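PDB 3M7A: DUF192 domain-containing protein from Novosphingobium aromaticivorans, which is of unknown function but belongs to the DUF192 (COG1430) family of small beta-rich domains. Local coordinates for residues I82-F88 with V119-G125. Sequence-based numbering, arbitrary orientation.
Sequences IPLDIIF and VLEINGG
D85 and I87 pair with I122 and L120 as the hydrogen-bonded positions of an antiparallel beta pair, strand 84-89 against strand 118-123, in the mixed sheet of this DUF192 domain. Four backbone bonds join them, from D85 N to I122 O (2.9 Å) and I122 N to D85 O, then from I87 N to L120 O and L120 N to I87 O. Just beyond the L84-N123 pair, G124 N also donates to P83 O, from above its carbonyl plane; a water lies 2.7 Å from both P83 O and N123 OD1, while N123 ND2 is bonded to L57 O and D59 OD1.

The side chain of D85 reaches across to the turn ahead of helix 126-130. With CG beside its own backbone N (chi1 -72°), its OD1 accepts G125 N at 2.8 Å, from above the carboxylate plane, and also N101 N, while OD2 takes A127 N in the first turn. Replacing D85 by an alanine removes the carboxylate and is likely to leave the amides of G125, N101 and A127 without this acceptor, so that the start of the helix is held less firmly.

Apolar contacts line both faces. I87 CD1 meets I122 CD1 at 3.8 Å, with L120 CD2 close by. I86, V119 and E121 touch F75 on the face they share with F88, where V119 CG2 lies 3.9 Å from F88 CD1. The tightest carbon contact is I86 CG2, anti to its backbone N, pressed to 3.4 Å from V119 CG1.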
ATOM      1  N   ILE A  82       3.743 -13.649  -1.544  1.00  7.68           N
ATOM      2  CA  ILE A  82       3.146 -13.121  -2.752  1.00  7.39           C
ATOM      3  C   ILE A  82       3.925 -11.900  -3.221  1.00  6.96           C
ATOM      4  O   ILE A  82       4.448 -11.137  -2.397  1.00  7.02           O
ATOM      5  CB  ILE A  82       1.650 -12.780  -2.552  1.00  8.72           C
ATOM      6  CG1 ILE A  82       1.431 -11.708  -1.478  1.00  8.88           C
ATOM      7  CG2 ILE A  82       0.860 -14.045  -2.212  1.00  9.85           C
ATOM      8  CD1 ILE A  82      -0.004 -11.174  -1.403  1.00 12.88           C
ATOM      9  N   PRO A  83       4.058 -11.717  -4.547  1.00  6.46           N
ATOM     10  CA  PRO A  83       4.759 -10.544  -5.045  1.00  6.16           C
ATOM     11  C   PRO A  83       3.917  -9.287  -4.788  1.00  5.00           C
ATOM     12  O   PRO A  83       2.678  -9.354  -4.787  1.00  6.54           O
ATOM     13  CB  PRO A  83       4.941 -10.833  -6.541  1.00  8.29           C
ATOM     14  CG  PRO A  83       3.857 -11.738  -6.880  1.00  8.36           C
ATOM     15  CD  PRO A  83       3.606 -12.586  -5.649  1.00  8.05           C
ATOM     16  N   LEU A  84       4.588  -8.175  -4.567  1.00  5.02           N
ATOM     17  CA  LEU A  84       3.909  -6.924  -4.210  1.00  4.53           C
ATOM     18  C   LEU A  84       4.523  -5.759  -4.951  1.00  4.63           C
ATOM     19  O   LEU A  84       5.712  -5.753  -5.268  1.00  6.46           O
ATOM     20  CB  LEU A  84       4.057  -6.650  -2.710  1.00  5.93           C
ATOM     21  CG  LEU A  84       3.376  -7.638  -1.785  1.00  6.03           C
ATOM     22  CD1 LEU A  84       3.795  -7.373  -0.310  1.00  6.93           C
ATOM     23  CD2 LEU A  84       1.866  -7.620  -1.945  1.00  6.50           C
ATOM     24  N   ASP A  85       3.700  -4.735  -5.196  1.00  4.86           N
ATOM     25  CA  ASP A  85       4.169  -3.413  -5.539  1.00  4.98           C
ATOM     26  C   ASP A  85       4.083  -2.559  -4.266  1.00  4.53           C
ATOM     27  O   ASP A  85       3.061  -2.538  -3.570  1.00  5.38           O
ATOM     28  CB  ASP A  85       3.310  -2.771  -6.629  1.00  5.07           C
ATOM     29  CG  ASP A  85       3.500  -3.386  -8.002  1.00  5.26           C
ATOM     30  OD1 ASP A  85       4.355  -4.281  -8.177  1.00  5.22           O
ATOM     31  OD2 ASP A  85       2.784  -2.937  -8.935  1.00  6.24           O
ATOM     32  N   ILE A  86       5.189  -1.885  -3.962  1.00  4.70           N
ATOM     33  CA  ILE A  86       5.314  -1.089  -2.745  1.00  4.45           C
ATOM     34  C   ILE A  86       5.367   0.389  -3.146  1.00  4.02           C
ATOM     35  O   ILE A  86       6.326   0.850  -3.750  1.00  5.76           O
ATOM     36  CB  ILE A  86       6.528  -1.505  -1.900  1.00  5.47           C
ATOM     37  CG1 ILE A  86       6.533  -3.035  -1.667  1.00  7.60           C
ATOM     38  CG2 ILE A  86       6.529  -0.786  -0.547  1.00  6.60           C
ATOM     39  CD1 ILE A  86       7.653  -3.539  -0.732  1.00 10.62           C
ATOM     40  N   ILE A  87       4.295   1.106  -2.805  1.00  4.96           N
ATOM     41  CA  ILE A  87       4.093   2.476  -3.241  1.00  5.24           C
ATOM     42  C   ILE A  87       4.374   3.402  -2.070  1.00  4.47           C
ATOM     43  O   ILE A  87       3.674   3.379  -1.062  1.00  4.75           O
ATOM     44  CB  ILE A  87       2.627   2.637  -3.726  1.00  5.53           C
ATOM     45  CG1 ILE A  87       2.288   1.658  -4.867  1.00  6.77           C
ATOM     46  CG2 ILE A  87       2.339   4.097  -4.091  1.00  6.27           C
ATOM     47  CD1 ILE A  87       0.800   1.485  -5.150  1.00  7.80           C
ATOM     48  N   PHE A  88       5.436   4.190  -2.181  1.00  4.39           N
ATOM     49  CA  PHE A  88       5.890   5.045  -1.081  1.00  4.63           C
ATOM     50  C   PHE A  88       5.308   6.456  -1.268  1.00  4.87           C
ATOM     51  O   PHE A  88       5.422   7.045  -2.358  1.00  6.23           O
ATOM     52  CB  PHE A  88       7.405   5.141  -1.084  1.00  5.32           C
ATOM     53  CG  PHE A  88       8.112   3.834  -0.880  1.00  5.51           C
ATOM     54  CD1 PHE A  88       8.363   3.340   0.390  1.00  7.29           C
ATOM     55  CD2 PHE A  88       8.565   3.091  -1.950  1.00  7.46           C
ATOM     56  CE1 PHE A  88       9.059   2.167   0.577  1.00  9.21           C
ATOM     57  CE2 PHE A  88       9.243   1.882  -1.759  1.00  6.93           C
ATOM     58  CZ  PHE A  88       9.499   1.436  -0.499  1.00  7.41           C
ATOM     59  N   VAL A 119       2.864   4.096   3.162  1.00  4.71           N
ATOM     60  CA  VAL A 119       3.195   3.118   2.161  1.00  4.99           C
ATOM     61  C   VAL A 119       1.940   2.319   1.858  1.00  4.37           C
ATOM     62  O   VAL A 119       1.221   1.943   2.765  1.00  4.98           O
ATOM     63  CB  VAL A 119       4.311   2.162   2.640  1.00  5.12           C
ATOM     64  CG1 VAL A 119       4.689   1.169   1.544  1.00  7.86           C
ATOM     65  CG2 VAL A 119       5.558   2.973   3.081  1.00  6.18           C
ATOM     66  N   LEU A 120       1.687   2.078   0.570  1.00  4.33           N
ATOM     67  CA  LEU A 120       0.568   1.264   0.139  1.00  4.34           C
ATOM     68  C   LEU A 120       1.146   0.062  -0.597  1.00  3.87           C
ATOM     69  O   LEU A 120       1.892   0.213  -1.581  1.00  4.95           O
ATOM     70  CB  LEU A 120      -0.358   2.063  -0.772  1.00  4.50           C
ATOM     71  CG  LEU A 120      -1.494   1.249  -1.370  1.00  5.70           C
ATOM     72  CD1 LEU A 120      -2.505   0.774  -0.297  1.00  7.39           C
ATOM     73  CD2 LEU A 120      -2.236   2.074  -2.430  1.00  7.88           C
ATOM     74  N   GLU A 121       0.823  -1.130  -0.109  1.00  4.16           N
ATOM     75  CA  GLU A 121       1.185  -2.374  -0.796  1.00  4.42           C
ATOM     76  C   GLU A 121      -0.031  -2.989  -1.486  1.00  3.61           C
ATOM     77  O   GLU A 121      -1.085  -3.114  -0.881  1.00  4.45           O
ATOM     78  CB  GLU A 121       1.765  -3.406   0.189  1.00  5.11           C
ATOM     79  CG  GLU A 121       3.107  -2.987   0.754  1.00  4.95           C
ATOM     80  CD  GLU A 121       3.725  -3.941   1.742  1.00  6.16           C
ATOM     81  OE1 GLU A 121       3.084  -4.898   2.177  1.00  6.83           O
ATOM     82  OE2 GLU A 121       4.891  -3.685   2.105  1.00  8.15           O
ATOM     83  N   ILE A 122       0.152  -3.321  -2.756  1.00  4.25           N
ATOM     84  CA  ILE A 122      -0.859  -3.961  -3.584  1.00  4.66           C
ATOM     85  C   ILE A 122      -0.182  -5.104  -4.351  1.00  5.14           C
ATOM     86  O   ILE A 122       1.029  -5.274  -4.318  1.00  4.86           O
ATOM     87  CB  ILE A 122      -1.513  -2.952  -4.549  1.00  5.20           C
ATOM     88  CG1 ILE A 122      -0.524  -2.396  -5.583  1.00  5.56           C
ATOM     89  CG2 ILE A 122      -2.195  -1.837  -3.740  1.00  6.23           C
ATOM     90  CD1 ILE A 122      -1.181  -1.437  -6.588  1.00  7.01           C
ATOM     91  N   ASN A 123      -0.971  -5.899  -5.047  1.00  5.31           N
ATOM     92  CA  ASN A 123      -0.424  -7.039  -5.755  1.00  5.01           C
ATOM     93  C   ASN A 123       0.666  -6.657  -6.755  1.00  5.07           C
ATOM     94  O   ASN A 123       0.596  -5.627  -7.439  1.00  5.80           O
ATOM     95  CB  ASN A 123      -1.544  -7.765  -6.507  1.00  5.61           C
ATOM     96  CG  ASN A 123      -2.320  -8.713  -5.657  1.00  6.20           C
ATOM     97  OD1 ASN A 123      -1.747  -9.463  -4.882  1.00  8.05           O
ATOM     98  ND2 ASN A 123      -3.637  -8.729  -5.847  1.00 10.50           N
ATOM     99  N   GLY A 124       1.647  -7.528  -6.862  1.00  4.88           N
ATOM    100  CA  GLY A 124       2.750  -7.312  -7.751  1.00  5.32           C
ATOM    101  C   GLY A 124       2.290  -7.072  -9.163  1.00  4.76           C
ATOM    102  O   GLY A 124       1.465  -7.828  -9.692  1.00  5.61           O
ATOM    103  N   GLY A 125       2.861  -6.049  -9.790  1.00  4.79           N
ATOM    104  CA  GLY A 125       2.558  -5.690 -11.170  1.00  4.42           C
ATOM    105  C   GLY A 125       1.321  -4.845 -11.365  1.00  4.80           C
ATOM    106  O   GLY A 125       1.056  -4.359 -12.464  1.00  5.83           O
TER
HETATM  107  O   HOH W   1       0.522 -10.760  -5.607  1.00  7.15           O